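Local coordinates for protein beta-fructofuranosidase (Arabidopsis thaliana, PDB 2OXB) that hydrolyses sucrose and 1-kestose, and less readily neokestose and levan, as a secreted cell-wall beta-fructofuranosidase of glycosyl hydrolase family 32, at residues P472-R476 with F487-G491; F373-L378 with L406-G410; N1-R5 with E305-S309. The protein carries 1 engineered substitution. All coordinates share one frame; numbering follows the deposited sequence.

Interaction 1. Residues P472-R476 with F487-G491; sequences PLSLR and FGGKG
The ring of Phe-487 has the carbonyl O of Arg-476 off its edge, near its plane, but the ring itself leads away, and the touching is done by Arg-476 CB and Phe-487 CB, 4.0 Å apart on one face of the sheet. The other flat group, the Arg-476 guanidinium, is carried off by an extended chain to a salt bridge with Asp-368 and a cation-pi contact with Trp-330. Backbone bonds join Arg-476 and Phe-487 both ways, Arg-476 N to Phe-487 O at 2.7 Å and Phe-487 N to Arg-476 O at 3.0 Å. Next comes the non-hydrogen-bonded pair of Leu-475 with Gly-488, and beyond it a weak bond, Gly-489 N to Ser-474 O at 3.4 Å. There the second strand leaves the ladder through Gly-489 and Lys-490, both at positive phi. The lysine chain, bent at its second torsion (chi2 75°), folds back so that NZ gives a hydrogen bond to Ser-474 OG at 2.8 Å. The antiparallel hairpin of strands 473-480 and 483-488 belongs to one sheet of the C-terminal beta-sandwich: strand 367-374 flanks its first strand, strand 423-431 of the facing sheet receives Leu-475, and Pro-331 of strand 327-331 touches Arg-476 and Phe-487.

Interaction 2. Residues F373-L378 with L406-G410; sequences FKVRDL and LGPFG
Phe-409 points the edge of its ring at the face of Phe-373 in a T-shaped stack, with the planes at 72° and the two ring centroids 5.0 Å apart. The CD1 corner of Phe-409 stands over the centre of the Phe-373 ring, and CE1 reaches back to Phe-373 CG at 3.5 Å. The first torsion of Phe-409 (chi1 71°) tucks CG between the backbone N and the carbonyl carbon, which brings the ring edge against the face of its partner. At the rim of the Phe-373 ring, near its plane, lies the carbonyl O of Gly-410, 3.7 Å from CZ. This is the greasy interior of a beta-sandwich: strand 367-374 and strand 406-415 belong to different sheets of the C-terminal domain, and their backbones stay too far apart for pairing, the CA atoms of Phe-373 and Gly-410 being 8.4 Å from each other. Towards the margin of the sandwich aliphatic groups take over. Val-375 divides its branches, CG2 meeting Phe-409 CZ at 3.7 Å on an oblique approach and CG1 packing against the CD1 methyl of Leu-406. That same methyl is met by Leu-378 CD2 at 3.7 Å, the two leucine side chains running roughly at a right angle. Leu-406 also touches Ala-381 and Gln-519 in the loops. Val-521 of strand 521-530 touches both Val-375 and Phe-409, while Ile-429 of strand 423-431 lies against Leu-378 and Leu-406.

Interaction 3. Residues N1-R5 with E305-S309; sequences NQPYR and EKGWS
Gln-2 reaches across first: one corner of its amide lies at the indole edge of Trp-308, the amide plane turned 45° from the ring. Which end of the amide faces Lys-306 O is doubtful in the model; the approach is 3.1 Å from Gln-2 OE1 as built. That carbonyl belongs to the end region of the short helix 300-306, just before Gly-307, at positive phi, leaves helical geometry. At Tyr-4 the contact moves to the six-membered ring of the indole. CB of Tyr-4 lies in the indole plane, 3.9 Å from Trp-308 CZ2, and the backbone O of Tyr-4 comes within 3.6 Å of Trp-308 CH2. The phenol itself leads off, its hydroxyl hydrogen-bonded to Pro-501 O. Arg-5 then passes its aliphatic chain over the rim of one indole face at the NE1 corner, CG 3.4 Å from Trp-308 NE1. A bend at the third torsion (chi3 56°) brings the guanidinium above that rim, its plane 33° from the ring; with CZ of Arg-5 5.0 Å from the centroid of the five-membered ring of Trp-308, the cation-pi attraction is weak at most. The opposite indole face bears CD of Lys-306, the amine of that lysine being held by a salt bridge to Glu-296, so Trp-308 sits between two long basic chains. Strand 308-309 lies parallel to strand 15-26 at the margin of a sheet of the N-terminal catalytic domain, a five-bladed beta-propeller in this family, with Trp-308 about 7 Å, side chain to side chain, from the substrate-binding Trp-16. The N-terminal segment in turn touches the C-terminal domain in the turn between strands 473-480 and 483-488, where Ser-482 OG bonds to Tyr-4 O.

How the interactions relate
Interactions 1 and 2 are both buried in the C-terminal domain and share a sheet, since strands 473-480 and 367-374 run side by side. They also touch: Leu-473 N lies 2.6 Å from Phe-373 O, a probable hydrogen bond, and Leu-473 packs on Phe-409. Yet their chemistry differs, for interaction 1 joins strands within a sheet mainly through backbone bonds, whereas interaction 2 joins the two sheets through apolar side chains. Interaction 3 is a surface contact, its nearest atoms about 17 Å from interaction 1 and about 21 Å from interaction 2. It sets the N-terminal tail against the propeller domain, with mixed polar, aliphatic and aromatic packing round one tryptophan.

Interaction 1. Residues P472-R476 with F487-G491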
loop_
_atom_site.group_PDB
_atom_site.type_symbol
_atom_site.label_atom_id
_atom_site.label_comp_id
_atom_site.label_asym_id
_atom_site.label_seq_id
_atom_site.Cartn_x
_atom_site.Cartn_y
_atom_site.Cartn_z
ATOM N N PRO A 472 5.842 24.706 -7.623
ATOM C CA PRO A 472 4.688 24.027 -8.228
ATOM C C PRO A 472 4.264 22.720 -7.520
ATOM O O PRO A 472 5.080 22.015 -6.922
ATOM C CB PRO A 472 5.146 23.800 -9.673
ATOM C CG PRO A 472 6.646 23.701 -9.539
ATOM C CD PRO A 472 6.960 24.806 -8.580
ATOM N N LEU A 473 2.976 22.406 -7.583
ATOM C CA LEU A 473 2.491 21.190 -6.954
ATOM C C LEU A 473 2.345 20.053 -7.953
ATOM O O LEU A 473 1.694 20.189 -8.991
ATOM C CB LEU A 473 1.150 21.428 -6.260
ATOM C CG LEU A 473 0.498 22.798 -6.416
ATOM C CD1 LEU A 473 -0.972 22.652 -6.090
ATOM C CD2 LEU A 473 1.171 23.837 -5.522
ATOM N N SER A 474 2.968 18.928 -7.616
ATOM C CA SER A 474 2.930 17.729 -8.438
ATOM C C SER A 474 1.714 16.893 -8.063
ATOM O O SER A 474 1.122 17.080 -6.992
ATOM C CB SER A 474 4.197 16.882 -8.234
ATOM O OG SER A 474 5.350 17.517 -8.748
ATOM N N LEU A 475 1.361 15.971 -8.957
ATOM C CA LEU A 475 0.238 15.060 -8.777
ATOM C C LEU A 475 0.267 14.060 -9.925
ATOM O O LEU A 475 0.119 14.428 -11.087
ATOM C CB LEU A 475 -1.090 15.821 -8.784
ATOM C CG LEU A 475 -2.362 14.963 -8.747
ATOM C CD1 LEU A 475 -2.356 14.071 -7.523
ATOM C CD2 LEU A 475 -3.573 15.860 -8.748
ATOM N N ARG A 476 0.475 12.797 -9.601
ATOM C CA ARG A 476 0.527 11.782 -10.625
ATOM C C ARG A 476 -0.712 10.931 -10.503
ATOM O O ARG A 476 -1.324 10.878 -9.447
ATOM C CB ARG A 476 1.776 10.935 -10.448
ATOM C CG ARG A 476 1.946 9.886 -11.495
ATOM C CD ARG A 476 3.300 9.261 -11.357
ATOM N NE ARG A 476 3.352 7.982 -12.031
ATOM C CZ ARG A 476 4.359 7.135 -11.919
ATOM N NH1 ARG A 476 5.402 7.436 -11.159
ATOM N NH2 ARG A 476 4.306 5.975 -12.556
ATOM N N PHE A 487 -1.110 10.226 -6.488
ATOM C CA PHE A 487 0.181 10.569 -5.888
ATOM C C PHE A 487 0.413 12.084 -5.907
ATOM O O PHE A 487 0.254 12.727 -6.935
ATOM C CB PHE A 487 1.306 9.838 -6.639
ATOM C CG PHE A 487 1.248 8.341 -6.519
ATOM C CD1 PHE A 487 1.969 7.679 -5.537
ATOM C CD2 PHE A 487 0.464 7.592 -7.388
ATOM C CE1 PHE A 487 1.917 6.276 -5.423
ATOM C CE2 PHE A 487 0.399 6.195 -7.289
ATOM C CZ PHE A 487 1.125 5.536 -6.307
ATOM N N GLY A 488 0.776 12.644 -4.761
ATOM C CA GLY A 488 0.996 14.074 -4.690
ATOM C C GLY A 488 2.347 14.403 -4.109
ATOM O O GLY A 488 2.850 13.693 -3.248
ATOM N N GLY A 489 2.944 15.485 -4.585
ATOM C CA GLY A 489 4.250 15.874 -4.091
ATOM C C GLY A 489 5.275 14.761 -4.191
ATOM O O GLY A 489 6.056 14.554 -3.264
ATOM N N LYS A 490 5.282 14.042 -5.310
ATOM C CA LYS A 490 6.238 12.957 -5.504
ATOM C C LYS A 490 6.013 11.815 -4.508
ATOM O O LYS A 490 6.951 11.360 -3.840
ATOM C CB LYS A 490 7.673 13.471 -5.343
ATOM C CG LYS A 490 8.135 14.485 -6.378
ATOM C CD LYS A 490 7.538 15.871 -6.163
ATOM C CE LYS A 490 8.103 16.873 -7.169
ATOM N NZ LYS A 490 7.470 18.227 -7.062
ATOM N N GLY A 491 4.773 11.358 -4.403
ATOM C CA GLY A 491 4.478 10.279 -3.483
ATOM C C GLY A 491 4.160 10.715 -2.068
ATOM O O GLY A 491 3.477 9.999 -1.350
#

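Interaction 2. Residues F373-L378 with L406-G410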
loop_
_atom_site.group_PDB
_atom_site.type_symbol
_atom_site.label_atom_id
_atom_site.label_comp_id
_atom_site.label_asym_id
_atom_site.label_seq_id
_atom_site.Cartn_x
_atom_site.Cartn_y
_atom_site.Cartn_z
ATOM N N PHE A 373 1.175 21.759 -11.177
ATOM C CA PHE A 373 0.402 22.983 -11.022
ATOM C C PHE A 373 1.231 24.114 -10.425
ATOM O O PHE A 373 2.076 23.889 -9.555
ATOM C CB PHE A 373 -0.819 22.740 -10.134
ATOM C CG PHE A 373 -1.834 21.798 -10.720
ATOM C CD1 PHE A 373 -2.645 22.192 -11.773
ATOM C CD2 PHE A 373 -2.014 20.524 -10.177
ATOM C CE1 PHE A 373 -3.628 21.332 -12.272
ATOM C CE2 PHE A 373 -2.988 19.661 -10.664
ATOM C CZ PHE A 373 -3.795 20.064 -11.710
ATOM N N LYS A 374 0.975 25.331 -10.899
ATOM C CA LYS A 374 1.672 26.526 -10.435
ATOM C C LYS A 374 0.641 27.479 -9.863
ATOM O O LYS A 374 -0.333 27.819 -10.526
ATOM C CB LYS A 374 2.415 27.188 -11.600
ATOM C CG LYS A 374 2.821 28.641 -11.374
ATOM C CD LYS A 374 3.481 29.234 -12.635
ATOM C CE LYS A 374 3.611 30.766 -12.567
ATOM N NZ LYS A 374 2.279 31.459 -12.536
ATOM N N VAL A 375 0.857 27.897 -8.624
ATOM C CA VAL A 375 -0.064 28.802 -7.959
ATOM C C VAL A 375 0.571 30.170 -7.729
ATOM O O VAL A 375 1.577 30.288 -7.023
ATOM C CB VAL A 375 -0.510 28.231 -6.587
ATOM C CG1 VAL A 375 -1.335 29.262 -5.823
ATOM C CG2 VAL A 375 -1.304 26.967 -6.788
ATOM N N ARG A 376 -0.012 31.206 -8.327
ATOM C CA ARG A 376 0.515 32.548 -8.135
ATOM C C ARG A 376 -0.243 33.220 -6.998
ATOM O O ARG A 376 -1.415 32.929 -6.753
ATOM C CB ARG A 376 0.408 33.377 -9.419
ATOM C CG ARG A 376 -0.989 33.576 -9.972
ATOM C CD ARG A 376 -0.961 34.694 -11.003
ATOM N NE ARG A 376 -2.257 34.898 -11.632
ATOM C CZ ARG A 376 -2.912 33.955 -12.299
ATOM N NH1 ARG A 376 -2.385 32.742 -12.419
ATOM N NH2 ARG A 376 -4.094 34.221 -12.839
ATOM N N ASP A 377 0.441 34.104 -6.290
ATOM C CA ASP A 377 -0.161 34.796 -5.164
ATOM C C ASP A 377 -0.826 33.781 -4.246
ATOM O O ASP A 377 -2.014 33.476 -4.379
ATOM C CB ASP A 377 -1.190 35.815 -5.646
ATOM C CG ASP A 377 -1.310 37.012 -4.711
ATOM O OD1 ASP A 377 -2.306 37.752 -4.833
ATOM O OD2 ASP A 377 -0.411 37.228 -3.863
ATOM N N LEU A 378 -0.039 33.250 -3.320
ATOM C CA LEU A 378 -0.525 32.265 -2.360
ATOM C C LEU A 378 -1.392 32.954 -1.322
ATOM O O LEU A 378 -2.162 32.306 -0.618
ATOM C CB LEU A 378 0.660 31.582 -1.668
ATOM C CG LEU A 378 0.973 30.131 -2.015
ATOM C CD1 LEU A 378 2.358 29.785 -1.572
ATOM C CD2 LEU A 378 -0.047 29.230 -1.353
ATOM N N LEU A 406 -7.854 29.043 -3.251
ATOM C CA LEU A 406 -6.918 28.250 -4.020
ATOM C C LEU A 406 -7.418 26.805 -4.030
ATOM O O LEU A 406 -6.985 25.963 -3.237
ATOM C CB LEU A 406 -5.496 28.353 -3.430
ATOM C CG LEU A 406 -4.804 29.732 -3.391
ATOM C CD1 LEU A 406 -3.307 29.578 -3.078
ATOM C CD2 LEU A 406 -4.981 30.439 -4.737
ATOM N N GLY A 407 -8.360 26.531 -4.922
ATOM C CA GLY A 407 -8.911 25.196 -5.021
ATOM C C GLY A 407 -10.407 25.279 -5.210
ATOM O O GLY A 407 -10.999 26.329 -4.970
ATOM N N PRO A 408 -11.049 24.165 -5.597
ATOM C CA PRO A 408 -10.398 22.872 -5.860
ATOM C C PRO A 408 -9.864 22.695 -7.295
ATOM O O PRO A 408 -10.526 23.080 -8.264
ATOM C CB PRO A 408 -11.502 21.883 -5.528
ATOM C CG PRO A 408 -12.719 22.599 -6.085
ATOM C CD PRO A 408 -12.519 24.038 -5.657
ATOM N N PHE A 409 -8.673 22.104 -7.419
ATOM C CA PHE A 409 -8.060 21.891 -8.724
ATOM C C PHE A 409 -7.136 20.680 -8.818
ATOM O O PHE A 409 -6.136 20.586 -8.114
ATOM C CB PHE A 409 -7.307 23.156 -9.173
ATOM C CG PHE A 409 -6.033 23.455 -8.396
ATOM C CD1 PHE A 409 -4.832 22.827 -8.712
ATOM C CD2 PHE A 409 -6.020 24.439 -7.404
ATOM C CE1 PHE A 409 -3.649 23.183 -8.059
ATOM C CE2 PHE A 409 -4.836 24.793 -6.755
ATOM C CZ PHE A 409 -3.648 24.170 -7.080
ATOM N N GLY A 410 -7.474 19.752 -9.708
ATOM C CA GLY A 410 -6.669 18.556 -9.881
ATOM C C GLY A 410 -7.034 17.835 -11.166
ATOM O O GLY A 410 -7.089 18.444 -12.234
#

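Interaction 3. Residues N1-R5 with E305-S309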
loop_
_atom_site.group_PDB
_atom_site.type_symbol
_atom_site.label_atom_id
_atom_site.label_comp_id
_atom_site.label_asym_id
_atom_site.label_seq_id
_atom_site.Cartn_x
_atom_site.Cartn_y
_atom_site.Cartn_z
ATOM N N ASN A 1 -16.022 -8.722 -21.934
ATOM C CA ASN A 1 -17.192 -9.157 -21.126
ATOM C C ASN A 1 -17.172 -8.452 -19.763
ATOM O O ASN A 1 -18.180 -8.411 -19.051
ATOM C CB ASN A 1 -17.148 -10.671 -20.926
ATOM C CG ASN A 1 -18.493 -11.245 -20.509
ATOM O OD1 ASN A 1 -19.230 -10.627 -19.740
ATOM N ND2 ASN A 1 -18.811 -12.441 -21.003
ATOM N N GLN A 2 -16.014 -7.904 -19.407
ATOM C CA GLN A 2 -15.857 -7.197 -18.149
ATOM C C GLN A 2 -14.772 -6.118 -18.244
ATOM O O GLN A 2 -13.577 -6.409 -18.309
ATOM C CB GLN A 2 -15.561 -8.196 -17.024
ATOM C CG GLN A 2 -14.497 -9.225 -17.344
ATOM C CD GLN A 2 -14.869 -10.613 -16.840
ATOM O OE1 GLN A 2 -15.267 -10.781 -15.686
ATOM N NE2 GLN A 2 -14.737 -11.613 -17.707
ATOM N N PRO A 3 -15.193 -4.843 -18.268
ATOM C CA PRO A 3 -14.303 -3.677 -18.363
ATOM C C PRO A 3 -13.808 -3.140 -17.032
ATOM O O PRO A 3 -13.385 -1.989 -16.935
ATOM C CB PRO A 3 -15.163 -2.655 -19.093
ATOM C CG PRO A 3 -16.513 -2.914 -18.495
ATOM C CD PRO A 3 -16.603 -4.439 -18.421
ATOM N N TYR A 4 -13.860 -3.959 -15.995
ATOM C CA TYR A 4 -13.410 -3.471 -14.708
ATOM C C TYR A 4 -12.093 -4.084 -14.265
ATOM O O TYR A 4 -11.533 -3.700 -13.245
ATOM C CB TYR A 4 -14.502 -3.692 -13.665
ATOM C CG TYR A 4 -15.736 -2.847 -13.924
ATOM C CD1 TYR A 4 -15.654 -1.656 -14.659
ATOM C CD2 TYR A 4 -16.973 -3.212 -13.406
ATOM C CE1 TYR A 4 -16.776 -0.853 -14.869
ATOM C CE2 TYR A 4 -18.099 -2.414 -13.611
ATOM C CZ TYR A 4 -17.990 -1.236 -14.343
ATOM O OH TYR A 4 -19.103 -0.454 -14.540
ATOM N N ARG A 5 -11.592 -5.024 -15.056
ATOM C CA ARG A 5 -10.333 -5.673 -14.751
ATOM C C ARG A 5 -9.174 -4.753 -15.135
ATOM O O ARG A 5 -9.317 -3.931 -16.027
ATOM C CB ARG A 5 -10.250 -7.000 -15.503
ATOM C CG ARG A 5 -11.427 -7.913 -15.211
ATOM C CD ARG A 5 -11.136 -9.354 -15.581
ATOM N NE ARG A 5 -9.930 -9.842 -14.907
ATOM C CZ ARG A 5 -9.445 -11.073 -15.035
ATOM N NH1 ARG A 5 -10.057 -11.963 -15.811
ATOM N NH2 ARG A 5 -8.333 -11.415 -14.399
ATOM N N GLU A 305 -20.680 -11.953 -9.440
ATOM C CA GLU A 305 -21.079 -11.891 -10.831
ATOM C C GLU A 305 -19.887 -11.748 -11.765
ATOM O O GLU A 305 -19.818 -12.419 -12.794
ATOM C CB GLU A 305 -22.056 -10.743 -11.052
ATOM C CG GLU A 305 -22.774 -10.818 -12.391
ATOM C CD GLU A 305 -23.923 -9.837 -12.489
ATOM O OE1 GLU A 305 -23.668 -8.601 -12.508
ATOM O OE2 GLU A 305 -25.087 -10.309 -12.541
ATOM N N LYS A 306 -18.939 -10.888 -11.410
ATOM C CA LYS A 306 -17.765 -10.696 -12.258
ATOM C C LYS A 306 -16.746 -11.836 -12.125
ATOM O O LYS A 306 -15.788 -11.924 -12.901
ATOM C CB LYS A 306 -17.099 -9.344 -11.955
ATOM C CG LYS A 306 -16.607 -9.160 -10.525
ATOM C CD LYS A 306 -16.018 -7.783 -10.379
ATOM C CE LYS A 306 -15.618 -7.492 -8.962
ATOM N NZ LYS A 306 -15.106 -6.099 -8.830
ATOM N N GLY A 307 -16.959 -12.702 -11.140
ATOM C CA GLY A 307 -16.068 -13.827 -10.938
ATOM C C GLY A 307 -14.752 -13.512 -10.253
ATOM O O GLY A 307 -13.952 -14.417 -10.023
ATOM N N TRP A 308 -14.514 -12.252 -9.914
ATOM C CA TRP A 308 -13.256 -11.906 -9.262
ATOM C C TRP A 308 -13.339 -10.800 -8.192
ATOM O O TRP A 308 -14.260 -9.971 -8.170
ATOM C CB TRP A 308 -12.211 -11.524 -10.318
ATOM C CG TRP A 308 -12.612 -10.377 -11.189
ATOM C CD1 TRP A 308 -13.207 -10.439 -12.418
ATOM C CD2 TRP A 308 -12.506 -8.991 -10.869
ATOM N NE1 TRP A 308 -13.484 -9.171 -12.885
ATOM C CE2 TRP A 308 -13.061 -8.262 -11.954
ATOM C CE3 TRP A 308 -12.000 -8.290 -9.772
ATOM C CZ2 TRP A 308 -13.121 -6.868 -11.972
ATOM C CZ3 TRP A 308 -12.061 -6.894 -9.786
ATOM C CH2 TRP A 308 -12.619 -6.200 -10.884
ATOM N N SER A 309 -12.365 -10.808 -7.294
ATOM C CA SER A 309 -12.297 -9.808 -6.232
ATOM C C SER A 309 -10.868 -9.689 -5.726
ATOM O O SER A 309 -10.261 -10.671 -5.307
ATOM C CB SER A 309 -13.238 -10.168 -5.070
ATOM O OG SER A 309 -13.178 -9.206 -4.035
#